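Side-chain contacts in glucokinase (Thermus thermophilus, PDB 3VOV), which probably phosphorylates glucose and other hexoses, as a zinc-containing sugar kinase of the ROK family: residues G254-E257 and A258-A262; Y263-Y266 and L267-W270. All coordinates share one frame; numbering follows the deposited sequence.

Interaction 1: G254-E257 and A258-A262; sequences GYWE and ALLEA
The backbone oxygen of E257 takes the N-H of E261 at 2.9 Å from atom O to atom N, one of four successive i to i+4 bonds of an alpha-helix. In the same ladder W256 O receives L260 N in the straightest bond of the four, N-H...O 170°, while Y255 O and G254 O take the N-H groups of L259 and A258. Two aromatic side chains then meet the leucines one turn on. Y255 has CG anti to its N and beside the carbonyl carbon (chi1 170°), which leads the ring to L259: Y255 CE2 lies 3.7 Å from L259 CD1, in an oblique approach. At W256 the contact is at the ring edge: L260 CD1 lies near the indole plane, 3.7 Å from W256 CD1. Were W256 an alanine, L260 CD1 would probably lose its indole neighbour and R277 its cation-pi partner. E257 and E261 line the exposed side. On the buried side Y255 and L259 both lie against V225 of helix 212-236, L259 also reaches L243 of strand 240-244, and L259 and L260 together rest on L275 of strand 275-277.

Interaction 2: Y263-Y266 and L267-W270; sequences YRRY and LQGW
L267 sets one methyl over the ring of Y263, a CH-pi contact at the C-terminal end of helix 253-265, where L267 also opens a type II beta turn that runs to W270. L267 CD1 stands 3.5 Å from the centroid of the Y263 ring, only 16° off its normal, and is displaced toward the rim, with Y263 CZ nearest at 3.4 Å. The tyrosine CG lies opposite its own N (chi1 177°), which carries the ring along the helix toward the leucine that follows one turn later. Its hydroxyl is engaged beyond this pair, bonding to P273 O. R265 and Q268 run side by side in the same direction. Y266, the first residue to leave helical backbone angles, points its CB away from the turn, and its far end is held by other subunits: its OH bonds to E174 of the second subunit, and its ring makes a cation-pi contact with R216 of the third. W270 meets the ring of H159, a zinc ligand, in the second subunit. G269 has a positive phi, at which a CB would be pressed on the carbonyl oxygen of Q268, so glycine suits this place. Within the turn W270 N bonds to L267 O at 2.9 Å. Where the helix ends, L267 N reaches back to R264 O at 3.1 Å, the donor standing 66° out of the carbonyl plane.

Interactions 1 and 2 follow one another without a gap along the chain, and their centres lie about 13 Å apart. Both draw on helix 253-265: interaction 1 takes up residues 254-262, most of the helix from its start, and interaction 2 its last turn and the start of the loop leading to strand 275-277. Helix 212-236 is a shared neighbour. Their surroundings differ, however. Residues 254-262 pack within their own chain, against that helix and strands 240-244 and 275-277 of a mixed sheet, whereas residues 263-270 also touch two other subunits of the four-chain assembly. One helix thus joins packing within the subunit to contacts between subunits, close to a neighbouring subunit's zinc site.

Interaction 1: G254-E257 and A258-A262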
loop_
_atom_site.group_PDB
_atom_site.type_symbol
_atom_site.label_atom_id
_atom_site.label_comp_id
_atom_site.label_asym_id
_atom_site.label_seq_id
_atom_site.Cartn_x
_atom_site.Cartn_y
_atom_site.Cartn_z
ATOM N N GLY B 254 2.636 24.965 -3.223
ATOM C CA GLY B 254 2.154 23.868 -2.367
ATOM C C GLY B 254 2.765 22.519 -2.743
ATOM O O GLY B 254 2.901 21.630 -1.882
ATOM N N TYR B 255 3.145 22.352 -4.022
ATOM C CA TYR B 255 3.694 21.059 -4.480
ATOM C C TYR B 255 5.059 20.870 -3.855
ATOM O O TYR B 255 5.339 19.873 -3.243
ATOM C CB TYR B 255 3.784 21.008 -6.012
ATOM C CG TYR B 255 4.553 19.818 -6.595
ATOM C CD1 TYR B 255 3.883 18.621 -6.935
ATOM C CD2 TYR B 255 5.923 19.912 -6.882
ATOM C CE1 TYR B 255 4.582 17.555 -7.501
ATOM C CE2 TYR B 255 6.629 18.825 -7.447
ATOM C CZ TYR B 255 5.942 17.669 -7.763
ATOM O OH TYR B 255 6.642 16.610 -8.283
ATOM N N TRP B 256 5.889 21.892 -3.970
ATOM C CA TRP B 256 7.239 21.844 -3.443
ATOM C C TRP B 256 7.244 21.690 -1.926
ATOM O O TRP B 256 8.019 20.881 -1.378
ATOM C CB TRP B 256 8.043 23.055 -3.912
ATOM C CG TRP B 256 9.492 22.744 -3.954
ATOM C CD1 TRP B 256 10.373 22.770 -2.888
ATOM C CD2 TRP B 256 10.252 22.274 -5.089
ATOM N NE1 TRP B 256 11.630 22.380 -3.312
ATOM C CE2 TRP B 256 11.578 22.055 -4.645
ATOM C CE3 TRP B 256 9.952 22.068 -6.447
ATOM C CZ2 TRP B 256 12.592 21.617 -5.503
ATOM C CZ3 TRP B 256 10.978 21.640 -7.303
ATOM C CH2 TRP B 256 12.263 21.416 -6.823
ATOM N N GLU B 257 6.334 22.388 -1.240
ATOM C CA GLU B 257 6.247 22.267 0.215
ATOM C C GLU B 257 5.894 20.837 0.667
ATOM O O GLU B 257 6.496 20.305 1.605
ATOM C CB GLU B 257 5.225 23.270 0.806
ATOM C CG GLU B 257 5.517 24.742 0.417
ATOM C CD GLU B 257 4.333 25.746 0.662
ATOM O OE1 GLU B 257 3.133 25.358 0.786
ATOM O OE2 GLU B 257 4.639 26.966 0.700
ATOM N N ALA B 258 4.901 20.237 0.006
ATOM C CA ALA B 258 4.423 18.907 0.354
ATOM C C ALA B 258 5.505 17.892 0.051
ATOM O O ALA B 258 5.704 16.979 0.795
ATOM C CB ALA B 258 3.154 18.583 -0.398
ATOM N N LEU B 259 6.233 18.077 -1.037
ATOM C CA LEU B 259 7.301 17.172 -1.395
ATOM C C LEU B 259 8.422 17.206 -0.345
ATOM O O LEU B 259 8.916 16.186 0.102
ATOM C CB LEU B 259 7.848 17.612 -2.744
ATOM C CG LEU B 259 8.865 16.754 -3.441
ATOM C CD1 LEU B 259 8.737 17.106 -4.961
ATOM C CD2 LEU B 259 10.264 17.065 -2.917
ATOM N N LEU B 260 8.863 18.400 -0.010
ATOM C CA LEU B 260 9.901 18.580 0.987
ATOM C C LEU B 260 9.505 18.034 2.349
ATOM O O LEU B 260 10.329 17.461 3.047
ATOM C CB LEU B 260 10.153 20.067 1.146
ATOM C CG LEU B 260 11.187 20.685 0.259
ATOM C CD1 LEU B 260 11.240 22.183 0.659
ATOM C CD2 LEU B 260 12.507 19.961 0.629
ATOM N N GLU B 261 8.242 18.233 2.726
ATOM C CA GLU B 261 7.760 17.699 3.999
ATOM C C GLU B 261 7.790 16.153 3.995
ATOM O O GLU B 261 8.228 15.542 4.985
ATOM C CB GLU B 261 6.374 18.265 4.346
ATOM C CG GLU B 261 5.739 17.728 5.661
ATOM C CD GLU B 261 6.538 18.026 6.943
ATOM O OE1 GLU B 261 6.218 17.384 7.977
ATOM O OE2 GLU B 261 7.474 18.870 6.928
ATOM N N ALA B 262 7.393 15.518 2.884
ATOM C CA ALA B 262 7.450 14.028 2.808
ATOM C C ALA B 262 8.912 13.533 2.891
ATOM O O ALA B 262 9.226 12.575 3.588
ATOM C CB ALA B 262 6.753 13.491 1.533
#

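Interaction 2: Y263-Y266 and L267-W270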
loop_
_atom_site.group_PDB
_atom_site.type_symbol
_atom_site.label_atom_id
_atom_site.label_comp_id
_atom_site.label_asym_id
_atom_site.label_seq_id
_atom_site.Cartn_x
_atom_site.Cartn_y
_atom_site.Cartn_z
ATOM N N TYR B 263 9.804 14.225 2.185
ATOM C CA TYR B 263 11.247 13.887 2.198
ATOM C C TYR B 263 11.777 13.973 3.646
ATOM O O TYR B 263 12.450 13.057 4.135
ATOM C CB TYR B 263 11.961 14.865 1.245
ATOM C CG TYR B 263 13.490 14.747 1.167
ATOM C CD1 TYR B 263 14.094 13.745 0.406
ATOM C CD2 TYR B 263 14.308 15.683 1.805
ATOM C CE1 TYR B 263 15.502 13.635 0.337
ATOM C CE2 TYR B 263 15.678 15.630 1.701
ATOM C CZ TYR B 263 16.267 14.613 0.967
ATOM O OH TYR B 263 17.643 14.564 0.894
ATOM N N ARG B 264 11.445 15.062 4.348
ATOM C CA ARG B 264 11.861 15.184 5.752
ATOM C C ARG B 264 11.234 14.117 6.653
ATOM O O ARG B 264 11.945 13.515 7.458
ATOM C CB ARG B 264 11.530 16.562 6.273
ATOM C CG ARG B 264 12.485 17.587 5.665
ATOM C CD ARG B 264 12.187 18.956 6.239
ATOM N NE ARG B 264 13.107 19.952 5.697
ATOM C CZ ARG B 264 12.730 21.170 5.318
ATOM N NH1 ARG B 264 11.441 21.510 5.382
ATOM N NH2 ARG B 264 13.637 22.023 4.835
ATOM N N ARG B 265 9.932 13.862 6.505
ATOM C CA ARG B 265 9.298 12.761 7.262
ATOM C C ARG B 265 9.911 11.376 7.003
ATOM O O ARG B 265 9.856 10.511 7.876
ATOM C CB ARG B 265 7.793 12.649 6.960
ATOM C CG ARG B 265 6.976 13.844 7.586
ATOM C CD ARG B 265 5.468 13.546 7.557
ATOM N NE ARG B 265 5.088 12.462 8.478
ATOM C CZ ARG B 265 4.696 11.238 8.120
ATOM N NH1 ARG B 265 4.628 10.880 6.820
ATOM N NH2 ARG B 265 4.355 10.364 9.073
ATOM N N TYR B 266 10.406 11.134 5.785
ATOM C CA TYR B 266 11.023 9.816 5.456
ATOM C C TYR B 266 12.529 9.788 5.668
ATOM O O TYR B 266 13.244 8.835 5.203
ATOM C CB TYR B 266 10.580 9.313 4.067
ATOM C CG TYR B 266 9.172 8.693 4.184
ATOM C CD1 TYR B 266 9.002 7.307 4.342
ATOM C CD2 TYR B 266 8.058 9.499 4.256
ATOM C CE1 TYR B 266 7.710 6.740 4.470
ATOM C CE2 TYR B 266 6.778 8.969 4.420
ATOM C CZ TYR B 266 6.603 7.609 4.531
ATOM O OH TYR B 266 5.318 7.103 4.652
ATOM N N LEU B 267 12.998 10.814 6.393
ATOM C CA LEU B 267 14.354 10.881 6.876
ATOM C C LEU B 267 14.427 11.180 8.392
ATOM O O LEU B 267 15.524 11.497 8.910
ATOM C CB LEU B 267 15.138 11.886 6.050
ATOM C CG LEU B 267 15.462 11.425 4.612
ATOM C CD1 LEU B 267 15.947 12.617 3.742
ATOM C CD2 LEU B 267 16.541 10.281 4.674
ATOM N N GLN B 268 13.282 11.088 9.098
ATOM C CA GLN B 268 13.255 10.992 10.582
ATOM C C GLN B 268 14.088 9.773 10.992
ATOM O O GLN B 268 13.810 8.636 10.567
ATOM C CB GLN B 268 11.824 10.829 11.116
ATOM C CG GLN B 268 11.002 12.098 10.990
ATOM C CD GLN B 268 9.493 11.939 11.314
ATOM O OE1 GLN B 268 8.728 12.852 10.996
ATOM N NE2 GLN B 268 9.065 10.796 11.924
ATOM N N GLY B 269 15.103 10.016 11.808
ATOM C CA GLY B 269 16.017 8.956 12.242
ATOM C C GLY B 269 17.289 8.893 11.398
ATOM O O GLY B 269 18.163 8.006 11.627
ATOM N N TRP B 270 17.402 9.825 10.448
ATOM C CA TRP B 270 18.472 9.805 9.437
ATOM C C TRP B 270 19.069 11.195 9.248
ATOM O O TRP B 270 18.433 12.175 9.597
ATOM C CB TRP B 270 17.897 9.303 8.082
ATOM C CG TRP B 270 17.396 7.905 8.182
ATOM C CD1 TRP B 270 16.158 7.493 8.631
ATOM C CD2 TRP B 270 18.119 6.717 7.850
ATOM N NE1 TRP B 270 16.095 6.122 8.616
ATOM C CE2 TRP B 270 17.275 5.622 8.127
ATOM C CE3 TRP B 270 19.428 6.468 7.371
ATOM C CZ2 TRP B 270 17.683 4.289 7.936
ATOM C CZ3 TRP B 270 19.821 5.134 7.159
ATOM C CH2 TRP B 270 18.948 4.072 7.438
#